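PDB 3WCY: interferon alpha/beta receptor 1 from Mus musculus, which forms, with IFNAR2, the heterodimeric receptor for type I interferons, whose binding activates JAK-STAT signalling. Local coordinates for residues Ser136-Lys146 against Thr170-Pro181; Val107-Ile116 against Ser190-Asn201. All blocks are in the same frame, centred on the assembly; numbering follows the deposited sequence.

Contact 1. Residues Ser136-Lys146 against Thr170-Pro181; sequences SFSYTIRIWQK and TTYCLEVKAIHP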
loop_
_atom_site.group_PDB
_atom_site.type_symbol
_atom_site.label_atom_id
_atom_site.label_comp_id
_atom_site.label_asym_id
_atom_site.label_seq_id
_atom_site.Cartn_x
_atom_site.Cartn_y
_atom_site.Cartn_z
ATOM N N SER A 136 6.060 -1.404 -6.473
ATOM C CA SER A 136 7.000 -0.426 -5.934
ATOM C C SER A 136 6.739 0.979 -6.470
ATOM O O SER A 136 6.795 1.929 -5.687
ATOM C CB SER A 136 8.444 -0.853 -6.192
ATOM O OG SER A 136 8.823 -1.947 -5.369
ATOM N N PHE A 137 6.407 1.102 -7.780
ATOM C CA PHE A 137 6.130 2.369 -8.467
ATOM C C PHE A 137 5.078 3.249 -7.804
ATOM O O PHE A 137 4.049 2.771 -7.330
ATOM C CB PHE A 137 5.716 2.149 -9.932
ATOM C CG PHE A 137 6.694 1.478 -10.866
ATOM C CD1 PHE A 137 8.035 1.843 -10.879
ATOM C CD2 PHE A 137 6.255 0.560 -11.810
ATOM C CE1 PHE A 137 8.932 1.237 -11.763
ATOM C CE2 PHE A 137 7.149 -0.026 -12.707
ATOM C CZ PHE A 137 8.480 0.320 -12.680
ATOM N N SER A 138 5.345 4.550 -7.811
ATOM C CA SER A 138 4.466 5.610 -7.328
ATOM C C SER A 138 4.368 6.593 -8.486
ATOM O O SER A 138 5.185 6.523 -9.406
ATOM C CB SER A 138 5.061 6.295 -6.100
ATOM O OG SER A 138 4.239 7.362 -5.649
ATOM N N TYR A 139 3.355 7.468 -8.472
ATOM C CA TYR A 139 3.147 8.452 -9.540
ATOM C C TYR A 139 2.874 9.837 -8.980
ATOM O O TYR A 139 2.330 9.967 -7.878
ATOM C CB TYR A 139 2.037 8.001 -10.523
ATOM C CG TYR A 139 2.247 6.596 -11.048
ATOM C CD1 TYR A 139 3.093 6.352 -12.126
ATOM C CD2 TYR A 139 1.658 5.498 -10.418
ATOM C CE1 TYR A 139 3.326 5.056 -12.585
ATOM C CE2 TYR A 139 1.888 4.197 -10.865
ATOM C CZ TYR A 139 2.725 3.981 -11.950
ATOM O OH TYR A 139 2.968 2.706 -12.392
ATOM N N THR A 140 3.310 10.868 -9.711
ATOM C CA THR A 140 3.116 12.272 -9.341
ATOM C C THR A 140 2.422 12.953 -10.527
ATOM O O THR A 140 2.945 12.922 -11.645
ATOM C CB THR A 140 4.455 12.961 -8.979
ATOM O OG1 THR A 140 5.255 13.094 -10.154
ATOM C CG2 THR A 140 5.237 12.234 -7.895
ATOM N N ILE A 141 1.240 13.531 -10.288
ATOM C CA ILE A 141 0.445 14.190 -11.324
ATOM C C ILE A 141 0.533 15.704 -11.186
ATOM O O ILE A 141 0.442 16.230 -10.075
ATOM C CB ILE A 141 -1.053 13.738 -11.339
ATOM C CG1 ILE A 141 -1.340 12.352 -10.677
ATOM C CG2 ILE A 141 -1.697 13.917 -12.714
ATOM C CD1 ILE A 141 -0.878 11.098 -11.414
ATOM N N ARG A 142 0.664 16.397 -12.335
ATOM C CA ARG A 142 0.697 17.853 -12.449
ATOM C C ARG A 142 -0.477 18.293 -13.318
ATOM O O ARG A 142 -0.615 17.833 -14.450
ATOM C CB ARG A 142 2.014 18.324 -13.067
ATOM C CG ARG A 142 3.153 18.497 -12.078
ATOM C CD ARG A 142 4.346 19.093 -12.800
ATOM N NE ARG A 142 5.535 19.183 -11.956
ATOM C CZ ARG A 142 6.777 19.295 -12.422
ATOM N NH1 ARG A 142 7.003 19.318 -13.731
ATOM N NH2 ARG A 142 7.802 19.371 -11.582
ATOM N N ILE A 143 -1.332 19.168 -12.774
ATOM C CA ILE A 143 -2.514 19.710 -13.448
ATOM C C ILE A 143 -2.542 21.249 -13.364
ATOM O O ILE A 143 -2.175 21.835 -12.342
ATOM C CB ILE A 143 -3.831 19.022 -12.948
ATOM C CG1 ILE A 143 -5.050 19.341 -13.850
ATOM C CG2 ILE A 143 -4.112 19.273 -11.454
ATOM C CD1 ILE A 143 -6.323 18.460 -13.649
ATOM N N TRP A 144 -2.958 21.885 -14.463
ATOM C CA TRP A 144 -3.104 23.335 -14.607
ATOM C C TRP A 144 -4.069 23.599 -15.759
ATOM O O TRP A 144 -4.249 22.716 -16.596
ATOM C CB TRP A 144 -1.743 23.992 -14.918
ATOM C CG TRP A 144 -1.153 23.583 -16.237
ATOM C CD1 TRP A 144 -1.329 24.200 -17.440
ATOM C CD2 TRP A 144 -0.348 22.425 -16.493
ATOM N NE1 TRP A 144 -0.687 23.497 -18.432
ATOM C CE2 TRP A 144 -0.050 22.419 -17.874
ATOM C CE3 TRP A 144 0.160 21.392 -15.686
ATOM C CZ2 TRP A 144 0.747 21.431 -18.462
ATOM C CZ3 TRP A 144 0.958 20.420 -16.271
ATOM C CH2 TRP A 144 1.230 20.434 -17.645
ATOM N N GLN A 145 -4.650 24.810 -15.837
ATOM C CA GLN A 145 -5.512 25.157 -16.963
ATOM C C GLN A 145 -4.476 25.312 -18.080
ATOM O O GLN A 145 -3.278 25.375 -17.792
ATOM C CB GLN A 145 -6.624 26.160 -16.593
ATOM C CG GLN A 145 -6.165 27.428 -15.879
ATOM C CD GLN A 145 -7.211 28.513 -15.906
ATOM O OE1 GLN A 145 -8.334 28.351 -15.408
ATOM N NE2 GLN A 145 -6.849 29.663 -16.462
ATOM N N LYS A 146 -4.945 25.318 -19.354
ATOM C CA LYS A 146 -4.183 25.385 -20.612
ATOM C C LYS A 146 -3.217 26.572 -20.676
ATOM O O LYS A 146 -2.061 26.386 -21.066
ATOM C CB LYS A 146 -5.133 25.378 -21.818
ATOM C CG LYS A 146 -4.463 24.888 -23.101
ATOM C CD LYS A 146 -4.953 25.646 -24.331
ATOM C CE LYS A 146 -4.201 25.285 -25.593
ATOM N NZ LYS A 146 -2.785 25.747 -25.575
ATOM N N THR A 170 -13.905 23.971 -18.358
ATOM C CA THR A 170 -12.553 24.500 -18.324
ATOM C C THR A 170 -11.611 23.413 -18.833
ATOM O O THR A 170 -11.825 22.228 -18.582
ATOM C CB THR A 170 -12.138 24.910 -16.900
ATOM O OG1 THR A 170 -13.258 25.492 -16.222
ATOM C CG2 THR A 170 -11.000 25.918 -16.946
ATOM N N THR A 171 -10.575 23.824 -19.554
ATOM C CA THR A 171 -9.656 22.892 -20.198
ATOM C C THR A 171 -8.326 22.867 -19.439
ATOM O O THR A 171 -7.614 23.870 -19.405
ATOM C CB THR A 171 -9.554 23.124 -21.721
ATOM O OG1 THR A 171 -8.415 22.420 -22.222
ATOM C CG2 THR A 171 -9.465 24.606 -22.106
ATOM N N TYR A 172 -8.022 21.726 -18.793
ATOM C CA TYR A 172 -6.800 21.523 -18.008
ATOM C C TYR A 172 -5.818 20.598 -18.726
ATOM O O TYR A 172 -6.245 19.684 -19.432
ATOM C CB TYR A 172 -7.114 20.915 -16.634
ATOM C CG TYR A 172 -8.091 21.683 -15.771
ATOM C CD1 TYR A 172 -7.642 22.572 -14.797
ATOM C CD2 TYR A 172 -9.462 21.435 -15.843
ATOM C CE1 TYR A 172 -8.535 23.239 -13.956
ATOM C CE2 TYR A 172 -10.364 22.093 -15.009
ATOM C CZ TYR A 172 -9.896 22.998 -14.069
ATOM O OH TYR A 172 -10.785 23.641 -13.240
ATOM N N CYS A 173 -4.505 20.802 -18.500
ATOM C CA CYS A 173 -3.457 19.965 -19.086
ATOM C C CYS A 173 -2.723 19.176 -18.005
ATOM O O CYS A 173 -2.555 19.674 -16.888
ATOM C CB CYS A 173 -2.514 20.780 -19.964
ATOM S SG CYS A 173 -3.342 21.623 -21.343
ATOM N N LEU A 174 -2.369 17.906 -18.318
ATOM C CA LEU A 174 -1.777 16.937 -17.389
ATOM C C LEU A 174 -0.379 16.428 -17.745
ATOM O O LEU A 174 -0.010 16.369 -18.920
ATOM C CB LEU A 174 -2.722 15.724 -17.239
ATOM C CG LEU A 174 -3.970 15.818 -16.336
ATOM C CD1 LEU A 174 -3.622 16.021 -14.905
ATOM C CD2 LEU A 174 -5.040 16.772 -16.863
ATOM N N GLU A 175 0.366 16.004 -16.704
ATOM C CA GLU A 175 1.718 15.448 -16.776
ATOM C C GLU A 175 1.910 14.431 -15.631
ATOM O O GLU A 175 1.772 14.789 -14.458
ATOM C CB GLU A 175 2.764 16.574 -16.701
ATOM C CG GLU A 175 3.739 16.570 -17.870
ATOM C CD GLU A 175 4.897 17.555 -17.810
ATOM O OE1 GLU A 175 5.018 18.286 -16.798
ATOM O OE2 GLU A 175 5.697 17.579 -18.776
ATOM N N VAL A 176 2.185 13.156 -15.979
ATOM C CA VAL A 176 2.355 12.060 -15.013
ATOM C C VAL A 176 3.779 11.515 -15.052
ATOM O O VAL A 176 4.272 11.127 -16.113
ATOM C CB VAL A 176 1.298 10.931 -15.193
ATOM C CG1 VAL A 176 1.467 9.826 -14.155
ATOM C CG2 VAL A 176 -0.122 11.484 -15.152
ATOM N N LYS A 177 4.415 11.466 -13.878
ATOM C CA LYS A 177 5.769 10.968 -13.659
ATOM C C LYS A 177 5.706 9.616 -12.918
ATOM O O LYS A 177 4.978 9.486 -11.921
ATOM C CB LYS A 177 6.551 12.002 -12.823
ATOM C CG LYS A 177 8.032 11.721 -12.614
ATOM C CD LYS A 177 8.657 12.791 -11.721
ATOM C CE LYS A 177 10.155 12.951 -11.899
ATOM N NZ LYS A 177 10.507 13.699 -13.139
ATOM N N ALA A 178 6.467 8.617 -13.403
ATOM C CA ALA A 178 6.554 7.317 -12.738
ATOM C C ALA A 178 7.804 7.325 -11.883
ATOM O O ALA A 178 8.895 7.630 -12.374
ATOM C CB ALA A 178 6.620 6.191 -13.756
ATOM N N ILE A 179 7.650 7.056 -10.591
ATOM C CA ILE A 179 8.803 7.036 -9.690
ATOM C C ILE A 179 8.978 5.703 -8.982
ATOM O O ILE A 179 7.982 5.068 -8.643
ATOM C CB ILE A 179 8.877 8.266 -8.739
ATOM C CG1 ILE A 179 7.536 8.532 -8.013
ATOM C CG2 ILE A 179 9.363 9.505 -9.502
ATOM C CD1 ILE A 179 7.654 9.333 -6.695
ATOM N N HIS A 180 10.244 5.257 -8.812
ATOM C CA HIS A 180 10.623 4.041 -8.074
ATOM C C HIS A 180 11.196 4.563 -6.731
ATOM O O HIS A 180 12.393 4.866 -6.661
ATOM C CB HIS A 180 11.676 3.211 -8.852
ATOM C CG HIS A 180 11.764 1.760 -8.455
ATOM N ND1 HIS A 180 11.475 1.330 -7.161
ATOM C CD2 HIS A 180 12.129 0.686 -9.195
ATOM C CE1 HIS A 180 11.662 0.019 -7.166
ATOM N NE2 HIS A 180 12.056 -0.416 -8.363
ATOM N N PRO A 181 10.353 4.756 -5.683
ATOM C CA PRO A 181 10.854 5.364 -4.435
ATOM C C PRO A 181 11.904 4.596 -3.639
ATOM O O PRO A 181 12.492 5.175 -2.723
ATOM C CB PRO A 181 9.578 5.615 -3.621
ATOM C CG PRO A 181 8.599 4.635 -4.138
ATOM C CD PRO A 181 8.897 4.508 -5.601
#

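Contact 2. Residues Val107-Ile116 against Ser190-Asn201; sequences VRLEAEDKAI and STVQCISTTVAN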
loop_
_atom_site.group_PDB
_atom_site.type_symbol
_atom_site.label_atom_id
_atom_site.label_comp_id
_atom_site.label_asym_id
_atom_site.label_seq_id
_atom_site.Cartn_x
_atom_site.Cartn_y
_atom_site.Cartn_z
ATOM N N VAL A 107 -0.663 7.360 -20.240
ATOM C CA VAL A 107 -1.768 8.069 -19.590
ATOM C C VAL A 107 -2.933 8.406 -20.522
ATOM O O VAL A 107 -2.717 8.968 -21.591
ATOM C CB VAL A 107 -1.280 9.268 -18.711
ATOM C CG1 VAL A 107 -0.088 9.988 -19.334
ATOM C CG2 VAL A 107 -2.402 10.252 -18.389
ATOM N N ARG A 108 -4.162 8.044 -20.112
ATOM C CA ARG A 108 -5.388 8.350 -20.855
ATOM C C ARG A 108 -6.315 9.128 -19.931
ATOM O O ARG A 108 -6.583 8.687 -18.812
ATOM C CB ARG A 108 -6.097 7.084 -21.399
ATOM C CG ARG A 108 -5.222 6.089 -22.180
ATOM C CD ARG A 108 -4.746 6.573 -23.543
ATOM N NE ARG A 108 -3.726 5.675 -24.088
ATOM C CZ ARG A 108 -3.205 5.772 -25.306
ATOM N NH1 ARG A 108 -3.610 6.726 -26.137
ATOM N NH2 ARG A 108 -2.282 4.909 -25.709
ATOM N N LEU A 109 -6.793 10.291 -20.397
ATOM C CA LEU A 109 -7.672 11.179 -19.629
ATOM C C LEU A 109 -9.155 10.951 -19.918
ATOM O O LEU A 109 -9.535 10.648 -21.051
ATOM C CB LEU A 109 -7.308 12.656 -19.870
ATOM C CG LEU A 109 -5.846 13.049 -19.657
ATOM C CD1 LEU A 109 -5.541 14.328 -20.331
ATOM C CD2 LEU A 109 -5.512 13.146 -18.197
ATOM N N GLU A 110 -9.982 11.112 -18.880
ATOM C CA GLU A 110 -11.435 10.974 -18.916
ATOM C C GLU A 110 -11.987 12.110 -18.044
ATOM O O GLU A 110 -11.521 12.276 -16.915
ATOM C CB GLU A 110 -11.826 9.600 -18.353
ATOM C CG GLU A 110 -13.220 9.135 -18.738
ATOM C CD GLU A 110 -13.916 8.189 -17.773
ATOM O OE1 GLU A 110 -13.237 7.601 -16.899
ATOM O OE2 GLU A 110 -15.153 8.029 -17.903
ATOM N N ALA A 111 -12.917 12.930 -18.566
ATOM C CA ALA A 111 -13.442 14.061 -17.784
ATOM C C ALA A 111 -14.913 13.963 -17.397
ATOM O O ALA A 111 -15.691 13.278 -18.064
ATOM C CB ALA A 111 -13.174 15.377 -18.492
ATOM N N GLU A 112 -15.283 14.663 -16.307
ATOM C CA GLU A 112 -16.635 14.728 -15.751
ATOM C C GLU A 112 -16.951 16.233 -15.517
ATOM O O GLU A 112 -16.381 17.070 -16.216
ATOM C CB GLU A 112 -16.694 13.962 -14.409
ATOM C CG GLU A 112 -16.320 12.486 -14.511
ATOM C CD GLU A 112 -16.503 11.635 -13.266
ATOM O OE1 GLU A 112 -16.131 12.095 -12.163
ATOM O OE2 GLU A 112 -16.969 10.480 -13.406
ATOM N N ASP A 113 -17.869 16.583 -14.584
ATOM C CA ASP A 113 -18.279 17.978 -14.365
ATOM C C ASP A 113 -17.170 18.705 -13.605
ATOM O O ASP A 113 -16.573 19.647 -14.128
ATOM C CB ASP A 113 -19.573 18.079 -13.526
ATOM C CG ASP A 113 -20.753 17.256 -13.983
ATOM O OD1 ASP A 113 -21.188 17.432 -15.141
ATOM O OD2 ASP A 113 -21.311 16.513 -13.148
ATOM N N LYS A 114 -16.910 18.252 -12.358
ATOM C CA LYS A 114 -15.945 18.822 -11.414
ATOM C C LYS A 114 -14.716 17.916 -11.205
ATOM O O LYS A 114 -13.965 18.109 -10.241
ATOM C CB LYS A 114 -16.646 19.111 -10.060
ATOM C CG LYS A 114 -17.894 20.000 -10.154
ATOM C CD LYS A 114 -18.754 19.906 -8.890
ATOM C CE LYS A 114 -20.037 20.707 -8.984
ATOM N NZ LYS A 114 -21.044 20.070 -9.878
ATOM N N ALA A 115 -14.502 16.935 -12.109
ATOM C CA ALA A 115 -13.385 15.998 -11.980
ATOM C C ALA A 115 -12.757 15.513 -13.290
ATOM O O ALA A 115 -13.392 15.555 -14.351
ATOM C CB ALA A 115 -13.804 14.799 -11.133
ATOM N N ILE A 116 -11.495 15.037 -13.184
ATOM C CA ILE A 116 -10.705 14.419 -14.251
ATOM C C ILE A 116 -10.099 13.103 -13.727
ATOM O O ILE A 116 -9.470 13.078 -12.660
ATOM C CB ILE A 116 -9.662 15.384 -14.897
ATOM C CG1 ILE A 116 -10.365 16.337 -15.896
ATOM C CG2 ILE A 116 -8.519 14.613 -15.599
ATOM C CD1 ILE A 116 -9.669 17.651 -16.157
ATOM N N SER A 190 5.573 12.435 -18.751
ATOM C CA SER A 190 4.880 12.055 -19.980
ATOM C C SER A 190 4.616 13.280 -20.870
ATOM O O SER A 190 4.659 14.420 -20.380
ATOM C CB SER A 190 3.565 11.360 -19.646
ATOM O OG SER A 190 2.782 12.136 -18.754
ATOM N N THR A 191 4.359 13.050 -22.182
ATOM C CA THR A 191 4.027 14.132 -23.114
ATOM C C THR A 191 2.749 14.767 -22.576
ATOM O O THR A 191 1.852 14.037 -22.133
ATOM C CB THR A 191 3.854 13.596 -24.552
ATOM O OG1 THR A 191 5.092 13.062 -25.021
ATOM C CG2 THR A 191 3.399 14.662 -25.517
ATOM N N VAL A 192 2.697 16.109 -22.529
ATOM C CA VAL A 192 1.526 16.827 -22.017
ATOM C C VAL A 192 0.221 16.417 -22.745
ATOM O O VAL A 192 0.230 16.183 -23.953
ATOM C CB VAL A 192 1.746 18.363 -21.890
ATOM C CG1 VAL A 192 1.865 19.033 -23.253
ATOM C CG2 VAL A 192 0.650 19.024 -21.062
ATOM N N GLN A 193 -0.849 16.219 -21.963
ATOM C CA GLN A 193 -2.169 15.833 -22.446
ATOM C C GLN A 193 -3.215 16.732 -21.834
ATOM O O GLN A 193 -3.260 16.878 -20.609
ATOM C CB GLN A 193 -2.464 14.376 -22.118
ATOM C CG GLN A 193 -2.110 13.439 -23.241
ATOM C CD GLN A 193 -2.436 12.033 -22.845
ATOM O OE1 GLN A 193 -3.599 11.619 -22.874
ATOM N NE2 GLN A 193 -1.414 11.279 -22.443
ATOM N N CYS A 194 -4.042 17.347 -22.694
ATOM C CA CYS A 194 -5.094 18.266 -22.281
ATOM C C CYS A 194 -6.476 17.665 -22.496
ATOM O O CYS A 194 -6.676 16.855 -23.403
ATOM C CB CYS A 194 -4.949 19.611 -22.988
ATOM S SG CYS A 194 -3.280 20.325 -22.910
ATOM N N ILE A 195 -7.427 18.067 -21.645
ATOM C CA ILE A 195 -8.827 17.636 -21.663
ATOM C C ILE A 195 -9.722 18.755 -21.094
ATOM O O ILE A 195 -9.274 19.540 -20.254
ATOM C CB ILE A 195 -9.015 16.274 -20.920
ATOM C CG1 ILE A 195 -10.458 15.717 -21.070
ATOM C CG2 ILE A 195 -8.569 16.359 -19.450
ATOM C CD1 ILE A 195 -10.640 14.257 -20.797
ATOM N N SER A 196 -10.981 18.826 -21.558
ATOM C CA SER A 196 -11.933 19.806 -21.061
ATOM C C SER A 196 -13.035 19.131 -20.242
ATOM O O SER A 196 -13.475 18.029 -20.586
ATOM C CB SER A 196 -12.520 20.621 -22.207
ATOM O OG SER A 196 -12.770 21.953 -21.789
ATOM N N THR A 197 -13.458 19.791 -19.144
ATOM C CA THR A 197 -14.532 19.324 -18.256
ATOM C C THR A 197 -15.911 19.608 -18.880
ATOM O O THR A 197 -16.040 20.543 -19.673
ATOM C CB THR A 197 -14.391 19.945 -16.851
ATOM O OG1 THR A 197 -14.139 21.346 -16.965
ATOM C CG2 THR A 197 -13.287 19.297 -16.029
ATOM N N THR A 198 -16.931 18.788 -18.551
ATOM C CA THR A 198 -18.309 18.941 -19.056
ATOM C C THR A 198 -19.097 19.932 -18.174
ATOM O O THR A 198 -18.619 20.277 -17.091
ATOM C CB THR A 198 -19.026 17.576 -19.107
ATOM O OG1 THR A 198 -18.993 16.963 -17.818
ATOM C CG2 THR A 198 -18.458 16.639 -20.156
ATOM N N VAL A 199 -20.303 20.376 -18.617
ATOM C CA VAL A 199 -21.140 21.298 -17.825
ATOM C C VAL A 199 -21.812 20.541 -16.684
ATOM O O VAL A 199 -22.375 19.469 -16.915
ATOM C CB VAL A 199 -22.183 22.130 -18.625
ATOM C CG1 VAL A 199 -22.448 23.467 -17.936
ATOM C CG2 VAL A 199 -21.757 22.351 -20.072
ATOM N N ALA A 200 -21.762 21.120 -15.463
ATOM C CA ALA A 200 -22.320 20.576 -14.218
ATOM C C ALA A 200 -23.655 19.849 -14.404
ATOM O O ALA A 200 -24.559 20.383 -15.054
ATOM C CB ALA A 200 -22.454 21.679 -13.174
ATOM N N ASN A 201 -23.750 18.609 -13.875
ATOM C CA ASN A 201 -24.941 17.757 -13.965
ATOM C C ASN A 201 -26.137 18.374 -13.244
ATOM O O ASN A 201 -25.956 19.116 -12.273
ATOM C CB ASN A 201 -24.656 16.351 -13.386
ATOM C CG ASN A 201 -24.050 15.331 -14.335
ATOM O OD1 ASN A 201 -23.792 15.583 -15.522
ATOM N ND2 ASN A 201 -23.808 14.134 -13.820
#

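Contact 1. Residues Ser136-Lys146 against Thr170-Pro181
Trp144 lays its indole against the backbone of Cys173: the carbonyl O of Cys173 stands 3.4 Å above one face of the ring, and Cys173 CB lies 3.6 Å from Trp144 CE2. The two belong to antiparallel strands 138-145 and 171-179, which match strands C and F of a fibronectin type-III sandwich; Ser138, Thr140, Arg142 and Trp144 form hydrogen-bonded pairs with Ile179, Lys177, Glu175 and Cys173, two of the eight bonds weak. CG of Trp144 stands between its N and carbonyl carbon (chi1 65°), and the ring thereby swings toward the partner strand. On the same sheet face Arg142 and Glu175 run side by side; NH1 of Arg142 is 3.8 Å from Glu175 OE1, a long salt bridge with the planes 42° apart. The other face is apolar. Leu174 CD1 lies 3.6 Å from both Ile141 CG2 and Ile143 CB, while Ile141 CG2 meets Val176 CG2 at 3.8 Å. Beyond the strand ends, Phe137 turns its edge to the face of His180, centroids 5.6 Å apart and planes at 76°. Ile163 of the opposing sheet packs on Ile141, Ile143 and Leu174. Lys151 makes a cation-pi contact with Trp144, and its NZ a weak, long ion pair with Glu175 OE1.

Contact 2. Residues Val107-Ile116 against Ser190-Asn201
Gln193 reaches from the edge strand of one sheet to the backbone of Val107 in the other. Its CB lies 3.6 Å from Leu109 CD1; past CG the chain is extended (chi2 180°), which carries the amide up to the Val107 carbonyl. There NE2 donates to Val107 O at 2.8 Å. The acceptor lies almost in the plane of the Gln193 amide, but the donor is tilted 34° from the carbonyl plane of Val107. The same NE2 also touches Val107 CG1 at 3.6 Å. An alanine here would probably leave Val107 O without this N-H and Val107 CG1 without its NE2 neighbour.

Two residues along, Ile195 supplies the apolar centre. Its CG2 lies against Leu109 CD1 and, at 3.7 Å, Ile116 CD1, whereas CD1 at the other branch meets Ala111 CB at 3.6 Å. Farther on the backbones themselves join: Thr198 N donates to Glu112 O at 3.0 Å, approaching from above the carbonyl plane, 40° out of it. The Asp113 carboxylate then lies beside the chain at Ala200, with Asp113 OD1 3.5 Å from Ala200 CA.

Strands 106-111 and 193-196 are outer strands of the two sheets, corresponding to A and G of the fibronectin type-III fold, and run nearly parallel without bridging. Leu109 points inward onto Val118 of strand 116-121 and Leu174 of strand 171-179, and Phe292 of the third fibronectin type-III domain packs on Glu112, Asp113 and Asn201.

How the contacts relate
Both contacts build the second fibronectin type-III domain, but at different levels. Contact 1 joins two inner strands of one sheet, and its regular backbone hydrogen bonding holds it together, burying 1199 Å². Contact 2 closes the margin between that sheet and the three-stranded one; its 793 Å² rests mostly on side chains, with one side-chain amide bond and one backbone bond. Of its 20 touching residues 8 are exposed, against 2 of the 23 in contact 1. Strands 171-179 and 193-196 are neighbours in one sheet and bind the two contacts directly: the Cys173-Cys194 disulfide ties them together, and Leu174 N probably donates to Gln193 O.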